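Local coordinates for ATP grasp ligase (Microcystis aeruginosa MRC, PDB 5IG9), which is an ATP-grasp ligase of the MvdD type, probably joining a carboxylate to an amine or hydroxyl group at the expense of ATP, at residues 229-233 / 234-238; 119-122 / 123-126; 313-316 / 317-321. One frame throughout, in Å; residues are numbered along the deposited sequence.

Contact 1 (229-233 / 234-238); sequences AINSQ and QLDGA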
ATOM      1  N   ALA A 229      -4.145 -27.926 -13.319  1.00 41.62           N
ATOM      2  CA  ALA A 229      -3.344 -28.773 -12.448  1.00 41.81           C
ATOM      3  C   ALA A 229      -2.135 -29.305 -13.202  1.00 44.54           C
ATOM      4  O   ALA A 229      -2.157 -29.439 -14.427  1.00 50.70           O
ATOM      5  CB  ALA A 229      -4.158 -29.947 -11.896  1.00 41.57           C
ATOM      6  N   ILE A 230      -1.078 -29.608 -12.454  1.00 47.57           N
ATOM      7  CA  ILE A 230       0.130 -30.201 -13.010  1.00 46.95           C
ATOM      8  C   ILE A 230       0.716 -31.152 -11.978  1.00 47.77           C
ATOM      9  O   ILE A 230       0.724 -30.862 -10.776  1.00 49.28           O
ATOM     10  CB  ILE A 230       1.157 -29.127 -13.430  1.00 47.28           C
ATOM     11  CG1 ILE A 230       2.356 -29.765 -14.132  1.00 45.06           C
ATOM     12  CG2 ILE A 230       1.627 -28.314 -12.233  1.00 48.31           C
ATOM     13  CD1 ILE A 230       3.335 -28.754 -14.685  1.00 44.18           C
ATOM     14  N   ASN A 231       1.187 -32.305 -12.449  1.00 47.98           N
ATOM     15  CA  ASN A 231       1.818 -33.297 -11.588  1.00 53.99           C
ATOM     16  C   ASN A 231       3.275 -32.907 -11.387  1.00 57.94           C
ATOM     17  O   ASN A 231       4.090 -33.020 -12.308  1.00 66.65           O
ATOM     18  CB  ASN A 231       1.693 -34.686 -12.201  1.00 56.39           C
ATOM     19  CG  ASN A 231       2.168 -35.783 -11.269  1.00 63.08           C
ATOM     20  OD1 ASN A 231       3.274 -35.727 -10.728  1.00 71.37           O
ATOM     21  ND2 ASN A 231       1.327 -36.790 -11.075  1.00 57.62           N
ATOM     22  N   SER A 232       3.605 -32.449 -10.186  1.00 57.79           N
ATOM     23  CA  SER A 232       4.963 -32.047  -9.863  1.00 64.50           C
ATOM     24  C   SER A 232       5.734 -33.124  -9.117  1.00 60.76           C
ATOM     25  O   SER A 232       6.882 -32.884  -8.721  1.00 63.87           O
ATOM     26  CB  SER A 232       4.941 -30.767  -9.028  1.00 69.44           C
ATOM     27  OG  SER A 232       4.152 -30.946  -7.868  1.00 73.70           O
ATOM     28  N   GLN A 233       5.136 -34.296  -8.917  1.00 65.65           N
ATOM     29  CA  GLN A 233       5.780 -35.359  -8.157  1.00 60.56           C
ATOM     30  C   GLN A 233       7.072 -35.796  -8.832  1.00 56.16           C
ATOM     31  O   GLN A 233       7.059 -36.273  -9.970  1.00 51.59           O
ATOM     32  CB  GLN A 233       4.841 -36.550  -8.009  1.00 58.98           C
ATOM     33  CG  GLN A 233       3.610 -36.288  -7.162  1.00 59.06           C
ATOM     34  CD  GLN A 233       2.798 -37.545  -6.932  1.00 61.65           C
ATOM     35  OE1 GLN A 233       3.063 -38.306  -6.000  1.00 59.07           O
ATOM     36  NE2 GLN A 233       1.811 -37.777  -7.790  1.00 60.63           N
ATOM     37  N   GLN A 234       8.192 -35.599  -8.132  1.00 58.67           N
ATOM     38  CA  GLN A 234       9.457 -36.144  -8.609  1.00 63.08           C
ATOM     39  C   GLN A 234       9.440 -37.667  -8.561  1.00 59.96           C
ATOM     40  O   GLN A 234      10.002 -38.329  -9.441  1.00 54.02           O
ATOM     41  CB  GLN A 234      10.610 -35.579  -7.781  1.00 71.60           C
ATOM     42  CG  GLN A 234      11.991 -35.916  -8.318  1.00 77.59           C
ATOM     43  CD  GLN A 234      13.108 -35.274  -7.515  1.00 83.25           C
ATOM     44  OE1 GLN A 234      12.938 -34.200  -6.934  1.00 79.46           O
ATOM     45  NE2 GLN A 234      14.259 -35.935  -7.474  1.00 79.29           N
ATOM     46  N   LEU A 235       8.789 -38.236  -7.549  1.00 59.73           N
ATOM     47  CA  LEU A 235       8.547 -39.673  -7.452  1.00 59.01           C
ATOM     48  C   LEU A 235       7.037 -39.881  -7.406  1.00 60.73           C
ATOM     49  O   LEU A 235       6.406 -39.670  -6.366  1.00 57.50           O
ATOM     50  CB  LEU A 235       9.231 -40.266  -6.223  1.00 59.22           C
ATOM     51  CG  LEU A 235       8.829 -41.692  -5.837  1.00 54.75           C
ATOM     52  CD1 LEU A 235       9.110 -42.666  -6.975  1.00 56.88           C
ATOM     53  CD2 LEU A 235       9.540 -42.122  -4.569  1.00 52.24           C
ATOM     54  N   ASP A 236       6.456 -40.284  -8.533  1.00 64.96           N
ATOM     55  CA  ASP A 236       5.022 -40.533  -8.624  1.00 64.44           C
ATOM     56  C   ASP A 236       4.751 -41.993  -8.276  1.00 62.06           C
ATOM     57  O   ASP A 236       5.230 -42.902  -8.966  1.00 61.65           O
ATOM     58  CB  ASP A 236       4.499 -40.197 -10.020  1.00 65.89           C
ATOM     59  CG  ASP A 236       2.980 -40.188 -10.096  1.00 68.19           C
ATOM     60  OD1 ASP A 236       2.324 -40.616  -9.121  1.00 68.69           O
ATOM     61  OD2 ASP A 236       2.441 -39.758 -11.138  1.00 60.89           O
ATOM     62  N   GLY A 237       3.985 -42.214  -7.206  1.00 64.45           N
ATOM     63  CA  GLY A 237       3.754 -43.573  -6.742  1.00 64.29           C
ATOM     64  C   GLY A 237       2.941 -44.402  -7.716  1.00 64.78           C
ATOM     65  O   GLY A 237       3.255 -45.571  -7.959  1.00 64.45           O
ATOM     66  N   ALA A 238       1.893 -43.808  -8.295  1.00 64.12           N
ATOM     67  CA  ALA A 238       0.986 -44.553  -9.162  1.00 65.50           C
ATOM     68  C   ALA A 238       1.679 -45.070 -10.416  1.00 65.67           C
ATOM     69  O   ALA A 238       1.271 -46.098 -10.969  1.00 63.52           O
ATOM     70  CB  ALA A 238      -0.209 -43.679  -9.545  1.00 65.40           C
TER
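Asn231 and Asp236 face each other across a turn in which the chain leaves the end of strand 224-231 and bends away without regular structure. Ser232 stands at the bend, and the backbone N of Gln233 returns to Asn231 OD1 at 3.0 Å, an Asx turn; the donor sits 27° out of the plane of the amide carbonyl. The other end of that amide reaches forward, Asn231 ND2 giving a weak, bent bond of 3.2 Å to Asp236 OD2, with amide and carboxylate planes 41° apart. Asn231 thus holds the turn by one sound bond, to Gln233 N, and one weak one. Its CG lies opposite the backbone N (chi1 -172°), which carries the amide forward over the loop. The extended side chain of Gln233 comes up beside the same carboxylate, its NE2 3.2 Å from Asp236 OD1. The backbone N of Ala238 makes a weak bond to Asp236 OD1, and the carboxylate links Asn231, through OD2, with Ala238, through OD1, both weakly. The contact lies at the surface. Behind it, Asn231 rests on Leu214 of strand 214-221 and on Gln251, while Ser232 leans on Glu215 and Lys212, and Ala229 pairs through its backbone with Gln254 of strand 254-255.

Contact 2 (119-122 / 123-126); sequences VDHA and NHKQ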
ATOM      1  N   VAL A 119      -7.159  -4.392  -3.668  1.00 42.50           N
ATOM      2  CA  VAL A 119      -5.872  -5.034  -3.926  1.00 39.46           C
ATOM      3  C   VAL A 119      -4.920  -4.797  -2.763  1.00 39.86           C
ATOM      4  O   VAL A 119      -4.210  -5.712  -2.327  1.00 39.10           O
ATOM      5  CB  VAL A 119      -5.283  -4.535  -5.258  1.00 40.13           C
ATOM      6  CG1 VAL A 119      -3.898  -5.126  -5.489  1.00 39.35           C
ATOM      7  CG2 VAL A 119      -6.211  -4.886  -6.407  1.00 40.25           C
ATOM      8  N   ASP A 120      -4.906  -3.574  -2.226  1.00 40.67           N
ATOM      9  CA  ASP A 120      -4.046  -3.267  -1.087  1.00 39.85           C
ATOM     10  C   ASP A 120      -4.397  -4.120   0.127  1.00 43.28           C
ATOM     11  O   ASP A 120      -3.506  -4.588   0.846  1.00 40.01           O
ATOM     12  CB  ASP A 120      -4.146  -1.782  -0.741  1.00 39.83           C
ATOM     13  CG  ASP A 120      -3.316  -0.918  -1.663  1.00 43.85           C
ATOM     14  OD1 ASP A 120      -2.413  -1.470  -2.323  1.00 48.82           O
ATOM     15  OD2 ASP A 120      -3.556   0.307  -1.724  1.00 49.44           O
ATOM     16  N   HIS A 121      -5.691  -4.335   0.368  1.00 42.19           N
ATOM     17  CA  HIS A 121      -6.125  -5.108   1.525  1.00 40.88           C
ATOM     18  C   HIS A 121      -5.930  -6.603   1.324  1.00 44.21           C
ATOM     19  O   HIS A 121      -5.741  -7.337   2.300  1.00 44.89           O
ATOM     20  CB  HIS A 121      -7.593  -4.817   1.831  1.00 42.03           C
ATOM     21  CG  HIS A 121      -8.047  -5.359   3.149  1.00 42.60           C
ATOM     22  ND1 HIS A 121      -9.091  -6.249   3.272  1.00 43.54           N
ATOM     23  CD2 HIS A 121      -7.589  -5.141   4.405  1.00 44.73           C
ATOM     24  CE1 HIS A 121      -9.261  -6.551   4.548  1.00 44.10           C
ATOM     25  NE2 HIS A 121      -8.362  -5.891   5.256  1.00 44.34           N
ATOM     26  N   ALA A 122      -5.989  -7.074   0.081  1.00 48.12           N
ATOM     27  CA  ALA A 122      -5.735  -8.479  -0.193  1.00 44.57           C
ATOM     28  C   ALA A 122      -4.251  -8.802  -0.297  1.00 44.54           C
ATOM     29  O   ALA A 122      -3.900  -9.982  -0.382  1.00 41.65           O
ATOM     30  CB  ALA A 122      -6.450  -8.902  -1.478  1.00 44.55           C
ATOM     31  N   ASN A 123      -3.375  -7.793  -0.285  1.00 41.01           N
ATOM     32  CA  ASN A 123      -1.943  -8.032  -0.413  1.00 41.35           C
ATOM     33  C   ASN A 123      -1.286  -8.481   0.885  1.00 44.13           C
ATOM     34  O   ASN A 123      -0.098  -8.817   0.868  1.00 44.71           O
ATOM     35  CB  ASN A 123      -1.229  -6.776  -0.923  1.00 39.06           C
ATOM     36  CG  ASN A 123      -1.314  -6.627  -2.429  1.00 37.68           C
ATOM     37  OD1 ASN A 123      -1.550  -7.599  -3.147  1.00 37.25           O
ATOM     38  ND2 ASN A 123      -1.119  -5.406  -2.915  1.00 39.60           N
ATOM     39  N   HIS A 124      -2.013  -8.482   2.000  1.00 41.20           N
ATOM     40  CA  HIS A 124      -1.479  -8.962   3.273  1.00 39.23           C
ATOM     41  C   HIS A 124      -1.594 -10.479   3.288  1.00 37.20           C
ATOM     42  O   HIS A 124      -2.675 -11.031   3.502  1.00 37.33           O
ATOM     43  CB  HIS A 124      -2.227  -8.332   4.443  1.00 41.01           C
ATOM     44  CG  HIS A 124      -2.146  -6.838   4.471  1.00 44.12           C
ATOM     45  ND1 HIS A 124      -3.205  -6.028   4.120  1.00 49.17           N
ATOM     46  CD2 HIS A 124      -1.127  -6.007   4.793  1.00 46.70           C
ATOM     47  CE1 HIS A 124      -2.843  -4.763   4.232  1.00 47.63           C
ATOM     48  NE2 HIS A 124      -1.587  -4.723   4.636  1.00 46.48           N
ATOM     49  N   LYS A 125      -0.470 -11.161   3.054  1.00 39.02           N
ATOM     50  CA  LYS A 125      -0.509 -12.612   2.910  1.00 38.02           C
ATOM     51  C   LYS A 125      -0.870 -13.301   4.219  1.00 36.44           C
ATOM     52  O   LYS A 125      -1.452 -14.391   4.204  1.00 39.08           O
ATOM     53  CB  LYS A 125       0.830 -13.119   2.376  1.00 37.19           C
ATOM     54  CG  LYS A 125       1.129 -12.639   0.962  1.00 41.17           C
ATOM     55  CD  LYS A 125       2.522 -13.035   0.509  1.00 45.73           C
ATOM     56  CE  LYS A 125       2.797 -12.557  -0.909  1.00 52.34           C
ATOM     57  NZ  LYS A 125       4.183 -12.876  -1.359  1.00 55.04           N
ATOM     58  N   GLN A 126      -0.545 -12.686   5.358  1.00 39.47           N
ATOM     59  CA  GLN A 126      -0.988 -13.232   6.635  1.00 41.04           C
ATOM     60  C   GLN A 126      -2.502 -13.161   6.776  1.00 42.87           C
ATOM     61  O   GLN A 126      -3.112 -14.054   7.377  1.00 44.64           O
ATOM     62  CB  GLN A 126      -0.316 -12.492   7.789  1.00 40.27           C
ATOM     63  CG  GLN A 126      -0.635 -13.074   9.154  1.00 43.75           C
ATOM     64  CD  GLN A 126      -0.128 -12.209  10.291  1.00 47.78           C
ATOM     65  OE1 GLN A 126       0.766 -11.380  10.107  1.00 49.19           O
ATOM     66  NE2 GLN A 126      -0.705 -12.389  11.473  1.00 44.32           N
TER
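His124 turns its ring back to the end of the preceding helix, where ND1 gives a weak hydrogen bond of 3.4 Å to His121 O, with an N-H...O angle of 156°. The carbonyl oxygen meets the ring at its edge, near the ring plane. With CG set opposite its own carbonyl carbon (chi1 -60°), the imidazole hangs over the last turn, and CE1 comes within 3.5 Å of Asp120 O. That same oxygen accepts a weak bond of 3.4 Å from the backbone N of Asn123, so the closing turn is held from both the main chain and the ring. Asn123 lays its side chain back over the previous turn, where its ND2 passes CG1 of Val119 at 3.8 Å. The carboxylate of Asp120 is 4.2 Å from that amide at the nearest, OD1 to ND2; its other oxygen, OD2, makes a salt bridge to Arg102 NH2. Ala122 packs on Phe273 of helix 260-273, and in the second subunit Gly103 lies against His124 and Ala117 against His121. The arrangement is a helix-to-helix corner: Asn123 and His124 lead from helix 116-122 to helix 125-134, with His124 at the N-cap position of the second.

Contact 3 (313-316 / 317-321); sequences ISQA and IAEIL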
ATOM      1  N   ILE A 313      -8.902 -16.806 -20.878  1.00 48.65           N
ATOM      2  CA  ILE A 313      -9.094 -15.853 -19.793  1.00 44.16           C
ATOM      3  C   ILE A 313      -9.170 -14.406 -20.268  1.00 43.41           C
ATOM      4  O   ILE A 313      -9.960 -13.620 -19.746  1.00 44.68           O
ATOM      5  CB  ILE A 313      -7.983 -15.979 -18.733  1.00 41.44           C
ATOM      6  CG1 ILE A 313      -7.975 -17.387 -18.134  1.00 42.39           C
ATOM      7  CG2 ILE A 313      -8.167 -14.935 -17.642  1.00 41.67           C
ATOM      8  CD1 ILE A 313      -6.592 -17.902 -17.801  1.00 44.99           C
ATOM      9  N   SER A 314      -8.352 -14.050 -21.254  1.00 45.97           N
ATOM     10  CA  SER A 314      -8.356 -12.681 -21.758  1.00 47.72           C
ATOM     11  C   SER A 314      -9.730 -12.287 -22.279  1.00 46.27           C
ATOM     12  O   SER A 314     -10.128 -11.120 -22.170  1.00 53.27           O
ATOM     13  CB  SER A 314      -7.304 -12.523 -22.854  1.00 46.70           C
ATOM     14  OG  SER A 314      -7.667 -13.253 -24.013  1.00 43.74           O
ATOM     15  N   GLN A 315     -10.472 -13.242 -22.842  1.00 47.00           N
ATOM     16  CA  GLN A 315     -11.846 -12.971 -23.249  1.00 47.77           C
ATOM     17  C   GLN A 315     -12.725 -12.671 -22.041  1.00 47.89           C
ATOM     18  O   GLN A 315     -13.533 -11.737 -22.062  1.00 50.22           O
ATOM     19  CB  GLN A 315     -12.398 -14.156 -24.039  1.00 47.72           C
ATOM     20  CG  GLN A 315     -13.799 -13.943 -24.580  1.00 49.90           C
ATOM     21  CD  GLN A 315     -13.873 -12.787 -25.559  1.00 52.79           C
ATOM     22  OE1 GLN A 315     -12.994 -12.616 -26.406  1.00 54.95           O
ATOM     23  NE2 GLN A 315     -14.923 -11.982 -25.444  1.00 52.15           N
ATOM     24  N   ALA A 316     -12.578 -13.455 -20.969  1.00 43.33           N
ATOM     25  CA  ALA A 316     -13.409 -13.246 -19.787  1.00 43.36           C
ATOM     26  C   ALA A 316     -13.096 -11.914 -19.123  1.00 45.24           C
ATOM     27  O   ALA A 316     -13.998 -11.238 -18.614  1.00 49.96           O
ATOM     28  CB  ALA A 316     -13.222 -14.394 -18.795  1.00 42.97           C
ATOM     29  N   ILE A 317     -11.822 -11.521 -19.116  1.00 45.02           N
ATOM     30  CA  ILE A 317     -11.437 -10.240 -18.530  1.00 46.77           C
ATOM     31  C   ILE A 317     -12.008  -9.091 -19.347  1.00 48.57           C
ATOM     32  O   ILE A 317     -12.582  -8.144 -18.798  1.00 53.37           O
ATOM     33  CB  ILE A 317      -9.905 -10.138 -18.419  1.00 46.71           C
ATOM     34  CG1 ILE A 317      -9.376 -11.159 -17.413  1.00 46.44           C
ATOM     35  CG2 ILE A 317      -9.486  -8.723 -18.028  1.00 45.37           C
ATOM     36  CD1 ILE A 317      -7.876 -11.142 -17.273  1.00 46.03           C
ATOM     37  N   ALA A 318     -11.857  -9.159 -20.671  1.00 52.72           N
ATOM     38  CA  ALA A 318     -12.394  -8.112 -21.533  1.00 49.14           C
ATOM     39  C   ALA A 318     -13.909  -8.008 -21.403  1.00 48.95           C
ATOM     40  O   ALA A 318     -14.472  -6.912 -21.501  1.00 51.38           O
ATOM     41  CB  ALA A 318     -11.996  -8.372 -22.984  1.00 48.71           C
ATOM     42  N   GLU A 319     -14.590  -9.134 -21.176  1.00 45.62           N
ATOM     43  CA  GLU A 319     -16.043  -9.092 -21.035  1.00 46.92           C
ATOM     44  C   GLU A 319     -16.454  -8.382 -19.752  1.00 46.63           C
ATOM     45  O   GLU A 319     -17.299  -7.482 -19.775  1.00 45.91           O
ATOM     46  CB  GLU A 319     -16.625 -10.507 -21.092  1.00 47.54           C
ATOM     47  CG  GLU A 319     -16.615 -11.116 -22.491  1.00 50.73           C
ATOM     48  CD  GLU A 319     -17.183 -12.526 -22.535  1.00 54.69           C
ATOM     49  OE1 GLU A 319     -17.640 -13.017 -21.481  1.00 56.02           O
ATOM     50  OE2 GLU A 319     -17.171 -13.145 -23.622  1.00 54.09           O
ATOM     51  N   ILE A 320     -15.861  -8.760 -18.619  1.00 48.48           N
ATOM     52  CA  ILE A 320     -16.249  -8.127 -17.360  1.00 48.72           C
ATOM     53  C   ILE A 320     -15.816  -6.665 -17.338  1.00 49.16           C
ATOM     54  O   ILE A 320     -16.404  -5.846 -16.622  1.00 52.09           O
ATOM     55  CB  ILE A 320     -15.687  -8.912 -16.157  1.00 54.72           C
ATOM     56  CG1 ILE A 320     -16.411  -8.515 -14.870  1.00 57.55           C
ATOM     57  CG2 ILE A 320     -14.198  -8.670 -15.997  1.00 55.54           C
ATOM     58  CD1 ILE A 320     -15.949  -9.282 -13.658  1.00 58.58           C
ATOM     59  N   LEU A 321     -14.802  -6.307 -18.125  1.00 46.71           N
ATOM     60  CA  LEU A 321     -14.371  -4.914 -18.178  1.00 47.95           C
ATOM     61  C   LEU A 321     -15.383  -4.058 -18.930  1.00 51.13           C
ATOM     62  O   LEU A 321     -15.741  -2.964 -18.478  1.00 56.02           O
ATOM     63  CB  LEU A 321     -12.988  -4.813 -18.821  1.00 47.13           C
ATOM     64  CG  LEU A 321     -11.788  -5.061 -17.903  1.00 47.39           C
ATOM     65  CD1 LEU A 321     -10.483  -4.939 -18.674  1.00 47.02           C
ATOM     66  CD2 LEU A 321     -11.803  -4.101 -16.721  1.00 46.82           C
TER
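Ile317 N donates to Ile313 O at 2.9 Å, the shortest polar bond here, and the side chains of the same two residues meet as well, CG2 of Ile313 touching CD1 of Ile317 at 3.8 Å. Both residues are buried and lie on Phe301. One turn's pairing is likewise doubled on another flank of the helix: Gln315 O takes the backbone N of Glu319 at 2.9 Å, and their side chains join again outside the helix. Gln315 NE2 donates to Glu319 OE2 at 3.1 Å with an N-H...O angle of 161°. The carboxylate oxygen is met on its anti side and lies close to the amide plane of the glutamine, while the two flat groups are turned 67° against each other. Gln315 reaches it by bending at chi2 (62°), whereas Glu319 stays extended. Backbone bonds from Ala318 to Ser314 O and from Ile320 to Ala316 O continue the same four-residue spacing. Ala316 and Ile320 lie on Val221 of strand 214-221, and Ala318 on Ala21 and Ile22 of helix 14-23; Ser314 OG bonds to Glu305. This is an ordinary alpha-helix with i to i+4 pairing of both kinds, polar and apolar, wedged between the N-terminal parallel sheet with its helix 14-23 and the five-stranded antiparallel sheet.

Following the chain from the N terminus, 119-126 comes first, at the corner between helices 116-122 and 125-134 just after the last strand of the parallel sheet. Contact 1 follows at the outer end of strand 224-231, as a turn after the strand, and contact 3 lies within the C-terminal helix 313-323. Each is local, its segments adjoining, so none encloses a loop; they run in series, none nesting with or crossing another. None touches another: contacts 1 and 3 come to about 11 Å between nearest atoms, contacts 2 and 3 to about 12 Å. Strand 214-221 lies beside both contact 1 and contact 3, and contact 2 alone meets the second subunit.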